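Local coordinates for protein Adp-ribosyltransferase (PDB 1OJQ) that probably transfers ADP-ribose from NAD(+) to a target protein, as a C3-type mono-ADP-ribosyltransferase of Staphylococcus aureus, at residues R150-K163 and K200-K212. Sequence-based numbering, arbitrary orientation.
Sequences RPIELKLELPKGTK and KRKIIITAVVFKK
Seven backbone hydrogen bonds join strands 152-158 and 203-209 in parallel, starting with Ile203 N to Pro151 O (2.7 Å, N-H...O angle 177°) and ending with Val209 N to Glu157 O (3.0 Å). Glu153, Lys155 and Glu157 each use both N and O toward the partner strand, while Ile152, Leu154, Leu156 and Leu158 turn their backbones to strand 81-87. With strand 187-196 flanking 203-209 in turn, both are inner strands of the five-stranded mixed sheet of the ADP-ribosyltransferase fold, and Arg150, an NAD(+)-binding residue, leads into the first, its NH1 bonded to Leu86 O.

Apolar packing fills one face: Ile152 CG2 meets Ile205 CD1 at 3.8 Å, Leu154 CD1 rests on Ile205 CG2, and Leu156 CD2 touches Ala207 CB. Farther along, Leu158 CD2 lies against Val209 CG2 (3.6 Å).

The face carrying Glu153, Lys155 and Glu157 is mixed, with Ile204, Thr206 and Val208 beside them. Lys202, its chain bent at chi3 (83°), brings NZ over the carboxylate plane of Glu153 to form a salt bridge with OE2 (2.9 Å), an oxygen also bound by Ser143 OG; OE1 lies against the Ile204 side chain. A water links Lys155 NZ to Thr206 OG1.

Past the strands, hydrogen bonds hold the C-terminal Lys212. Lys212 N donates to Thr162 OG1 (2.9 Å). Lys163 N bonds to Lys212 OXT, and Lys163 NZ to Lys212 O (2.7 Å), while a second water bridges OXT to Gly161 O.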
# COMPACT_ATOMS: atom_id res chain seq x y z
N ARG A 150 -4.54 -6.40 11.70
CA ARG A 150 -5.66 -6.57 10.78
C ARG A 150 -5.59 -7.95 10.14
O ARG A 150 -4.55 -8.60 10.13
CB ARG A 150 -5.68 -5.47 9.71
CG ARG A 150 -6.40 -4.21 10.19
CD ARG A 150 -6.14 -3.06 9.23
NE ARG A 150 -7.22 -2.09 9.16
CZ ARG A 150 -7.44 -1.20 8.20
NH1 ARG A 150 -6.64 -1.07 7.15
NH2 ARG A 150 -8.48 -0.38 8.28
N PRO A 151 -6.70 -8.43 9.61
CA PRO A 151 -6.74 -9.81 9.10
C PRO A 151 -5.83 -10.09 7.91
O PRO A 151 -5.35 -11.20 7.75
CB PRO A 151 -8.19 -9.98 8.62
CG PRO A 151 -8.95 -8.96 9.40
CD PRO A 151 -8.01 -7.78 9.49
N ILE A 152 -5.62 -9.10 7.06
CA ILE A 152 -4.88 -9.31 5.81
C ILE A 152 -3.63 -8.45 5.78
O ILE A 152 -3.64 -7.27 6.14
CB ILE A 152 -5.78 -8.97 4.61
CG1 ILE A 152 -6.94 -9.99 4.47
CG2 ILE A 152 -5.05 -8.84 3.30
CD1 ILE A 152 -7.95 -9.51 3.45
N GLU A 153 -2.54 -9.05 5.34
CA GLU A 153 -1.31 -8.31 5.04
C GLU A 153 -0.99 -8.43 3.56
O GLU A 153 -0.72 -9.54 3.07
CB GLU A 153 -0.16 -8.86 5.86
CG GLU A 153 1.18 -8.16 5.60
CD GLU A 153 2.31 -8.93 6.29
OE1 GLU A 153 2.90 -9.80 5.61
OE2 GLU A 153 2.58 -8.68 7.48
N LEU A 154 -1.07 -7.31 2.85
CA LEU A 154 -0.64 -7.22 1.45
C LEU A 154 0.86 -6.92 1.47
O LEU A 154 1.27 -5.86 1.93
CB LEU A 154 -1.46 -6.16 0.72
CG LEU A 154 -1.18 -5.95 -0.76
CD1 LEU A 154 -1.35 -7.21 -1.59
CD2 LEU A 154 -2.10 -4.83 -1.28
N LYS A 155 1.64 -7.88 0.99
CA LYS A 155 3.10 -7.84 1.00
C LYS A 155 3.59 -7.60 -0.41
O LYS A 155 3.48 -8.46 -1.30
CB LYS A 155 3.59 -9.13 1.65
CG LYS A 155 5.08 -9.41 1.53
CD LYS A 155 5.47 -10.70 2.26
CE LYS A 155 6.95 -11.01 2.06
NZ LYS A 155 7.30 -12.34 2.65
N LEU A 156 4.10 -6.40 -0.67
CA LEU A 156 4.37 -5.96 -2.03
C LEU A 156 5.85 -5.79 -2.33
O LEU A 156 6.51 -4.98 -1.68
CB LEU A 156 3.68 -4.61 -2.28
CG LEU A 156 2.16 -4.60 -2.15
CD1 LEU A 156 1.65 -3.17 -2.40
CD2 LEU A 156 1.52 -5.59 -3.09
N GLU A 157 6.36 -6.55 -3.29
CA GLU A 157 7.76 -6.36 -3.70
C GLU A 157 7.86 -5.18 -4.67
O GLU A 157 7.29 -5.23 -5.76
CB GLU A 157 8.29 -7.62 -4.38
CG GLU A 157 9.81 -7.61 -4.57
CD GLU A 157 10.23 -8.69 -5.56
OE1 GLU A 157 11.26 -8.55 -6.24
OE2 GLU A 157 9.51 -9.70 -5.68
N LEU A 158 8.58 -4.12 -4.32
CA LEU A 158 8.75 -2.98 -5.20
C LEU A 158 10.05 -3.12 -5.98
O LEU A 158 11.08 -3.33 -5.33
CB LEU A 158 8.86 -1.67 -4.42
CG LEU A 158 7.72 -1.35 -3.46
CD1 LEU A 158 7.95 0.02 -2.84
CD2 LEU A 158 6.39 -1.43 -4.20
N PRO A 159 10.03 -3.02 -7.28
CA PRO A 159 11.28 -3.09 -8.05
C PRO A 159 12.25 -1.97 -7.69
O PRO A 159 11.86 -0.85 -7.33
CB PRO A 159 10.82 -2.88 -9.49
CG PRO A 159 9.37 -3.24 -9.51
CD PRO A 159 8.84 -2.86 -8.16
N LYS A 160 13.55 -2.25 -7.78
CA LYS A 160 14.50 -1.16 -7.61
C LYS A 160 14.25 -0.09 -8.66
O LYS A 160 13.98 -0.35 -9.84
CB LYS A 160 15.91 -1.75 -7.69
CG LYS A 160 17.00 -0.71 -7.59
CD LYS A 160 18.40 -1.33 -7.75
CE LYS A 160 19.41 -0.18 -7.59
NZ LYS A 160 20.76 -0.76 -7.33
N GLY A 161 14.33 1.15 -8.22
CA GLY A 161 14.20 2.27 -9.14
C GLY A 161 12.78 2.67 -9.46
O GLY A 161 12.57 3.52 -10.34
N THR A 162 11.79 2.11 -8.78
CA THR A 162 10.40 2.54 -9.00
C THR A 162 10.09 3.79 -8.17
O THR A 162 10.70 4.05 -7.12
CB THR A 162 9.45 1.37 -8.68
OG1 THR A 162 8.19 1.56 -9.32
CG2 THR A 162 9.16 1.26 -7.19
N LYS A 163 9.13 4.60 -8.63
CA LYS A 163 8.77 5.82 -7.90
C LYS A 163 8.19 5.46 -6.54
O LYS A 163 7.30 4.61 -6.46
CB LYS A 163 7.76 6.64 -8.69
CG LYS A 163 8.34 7.28 -9.95
CD LYS A 163 7.27 8.08 -10.68
CE LYS A 163 7.81 8.69 -11.97
NZ LYS A 163 8.43 7.67 -12.86
N LYS A 200 -1.91 -18.77 11.60
CA LYS A 200 -3.14 -18.90 10.85
C LYS A 200 -4.11 -17.77 11.19
O LYS A 200 -5.29 -17.81 10.84
CB LYS A 200 -3.81 -20.26 11.07
CG LYS A 200 -3.02 -21.43 10.48
CD LYS A 200 -3.77 -22.73 10.74
N ARG A 201 -3.61 -16.73 11.85
CA ARG A 201 -4.46 -15.63 12.27
C ARG A 201 -4.28 -14.42 11.38
O ARG A 201 -4.87 -13.35 11.59
CB ARG A 201 -4.18 -15.27 13.73
CG ARG A 201 -4.45 -16.40 14.71
CD ARG A 201 -4.63 -15.85 16.13
NE ARG A 201 -5.35 -16.85 16.93
CZ ARG A 201 -4.74 -17.92 17.42
NH1 ARG A 201 -3.45 -18.13 17.19
NH2 ARG A 201 -5.44 -18.79 18.14
N LYS A 202 -3.44 -14.59 10.35
CA LYS A 202 -3.25 -13.51 9.40
C LYS A 202 -3.25 -14.09 7.99
O LYS A 202 -2.70 -15.17 7.76
CB LYS A 202 -1.95 -12.76 9.70
CG LYS A 202 -1.82 -11.41 9.02
CD LYS A 202 -0.69 -10.61 9.65
CE LYS A 202 0.66 -11.01 9.06
NZ LYS A 202 1.80 -10.30 9.72
N ILE A 203 -3.88 -13.40 7.04
CA ILE A 203 -3.83 -13.85 5.65
C ILE A 203 -2.81 -13.00 4.89
O ILE A 203 -2.94 -11.78 4.80
CB ILE A 203 -5.22 -13.77 5.01
CG1 ILE A 203 -6.26 -14.59 5.78
CG2 ILE A 203 -5.19 -14.19 3.54
CD1 ILE A 203 -7.70 -14.24 5.43
N ILE A 204 -1.78 -13.64 4.32
CA ILE A 204 -0.76 -12.87 3.62
C ILE A 204 -0.88 -13.03 2.11
O ILE A 204 -0.80 -14.13 1.54
CB ILE A 204 0.64 -13.27 4.12
CG1 ILE A 204 0.81 -13.14 5.65
CG2 ILE A 204 1.73 -12.49 3.39
CD1 ILE A 204 2.23 -13.34 6.12
N ILE A 205 -1.10 -11.91 1.42
CA ILE A 205 -1.16 -11.85 -0.03
C ILE A 205 0.17 -11.28 -0.52
O ILE A 205 0.45 -10.11 -0.23
CB ILE A 205 -2.32 -10.98 -0.55
CG1 ILE A 205 -3.68 -11.41 0.02
CG2 ILE A 205 -2.33 -10.94 -2.08
CD1 ILE A 205 -4.81 -10.43 -0.17
N THR A 206 0.99 -12.09 -1.18
CA THR A 206 2.30 -11.63 -1.64
C THR A 206 2.20 -11.26 -3.11
O THR A 206 1.62 -12.02 -3.88
CB THR A 206 3.38 -12.71 -1.47
OG1 THR A 206 3.48 -13.06 -0.08
CG2 THR A 206 4.73 -12.17 -1.94
N ALA A 207 2.70 -10.10 -3.51
CA ALA A 207 2.55 -9.65 -4.89
C ALA A 207 3.76 -8.83 -5.36
O ALA A 207 4.54 -8.29 -4.56
CB ALA A 207 1.28 -8.81 -5.02
N VAL A 208 3.88 -8.69 -6.67
CA VAL A 208 4.95 -7.89 -7.27
C VAL A 208 4.40 -6.67 -7.99
O VAL A 208 3.56 -6.81 -8.88
CB VAL A 208 5.73 -8.76 -8.27
CG1 VAL A 208 6.89 -7.98 -8.86
CG2 VAL A 208 6.20 -10.00 -7.53
N VAL A 209 4.88 -5.49 -7.59
CA VAL A 209 4.46 -4.24 -8.22
C VAL A 209 5.17 -4.00 -9.54
O VAL A 209 6.37 -4.26 -9.69
CB VAL A 209 4.74 -3.05 -7.27
CG1 VAL A 209 4.67 -1.70 -7.97
CG2 VAL A 209 3.76 -3.05 -6.09
N PHE A 210 4.47 -3.50 -10.54
CA PHE A 210 5.04 -3.12 -11.82
C PHE A 210 5.79 -1.79 -11.63
O PHE A 210 5.24 -0.87 -11.02
CB PHE A 210 3.98 -2.94 -12.89
CG PHE A 210 3.39 -4.21 -13.50
CD1 PHE A 210 3.80 -5.46 -13.09
CD2 PHE A 210 2.42 -4.12 -14.49
CE1 PHE A 210 3.26 -6.61 -13.65
CE2 PHE A 210 1.87 -5.26 -15.05
CZ PHE A 210 2.28 -6.51 -14.62
N LYS A 211 7.01 -1.69 -12.11
CA LYS A 211 7.75 -0.44 -11.99
C LYS A 211 7.02 0.71 -12.67
O LYS A 211 6.47 0.59 -13.78
CB LYS A 211 9.13 -0.61 -12.61
CG LYS A 211 10.08 0.58 -12.44
CD LYS A 211 11.46 0.02 -12.77
CE LYS A 211 12.62 0.73 -12.12
NZ LYS A 211 13.82 0.60 -13.00
N LYS A 212 7.05 1.85 -11.98
CA LYS A 212 6.54 3.10 -12.51
C LYS A 212 7.60 4.20 -12.41
O LYS A 212 7.55 5.10 -13.27
CB LYS A 212 5.27 3.60 -11.79
CG LYS A 212 4.03 2.83 -12.23
CD LYS A 212 2.80 3.19 -11.43
CE LYS A 212 2.12 4.45 -11.93
NZ LYS A 212 1.74 4.40 -13.37
OXT LYS A 212 8.45 4.15 -11.49
O HOH W 1 6.01 -14.02 0.83
O HOH W 2 10.84 4.98 -12.01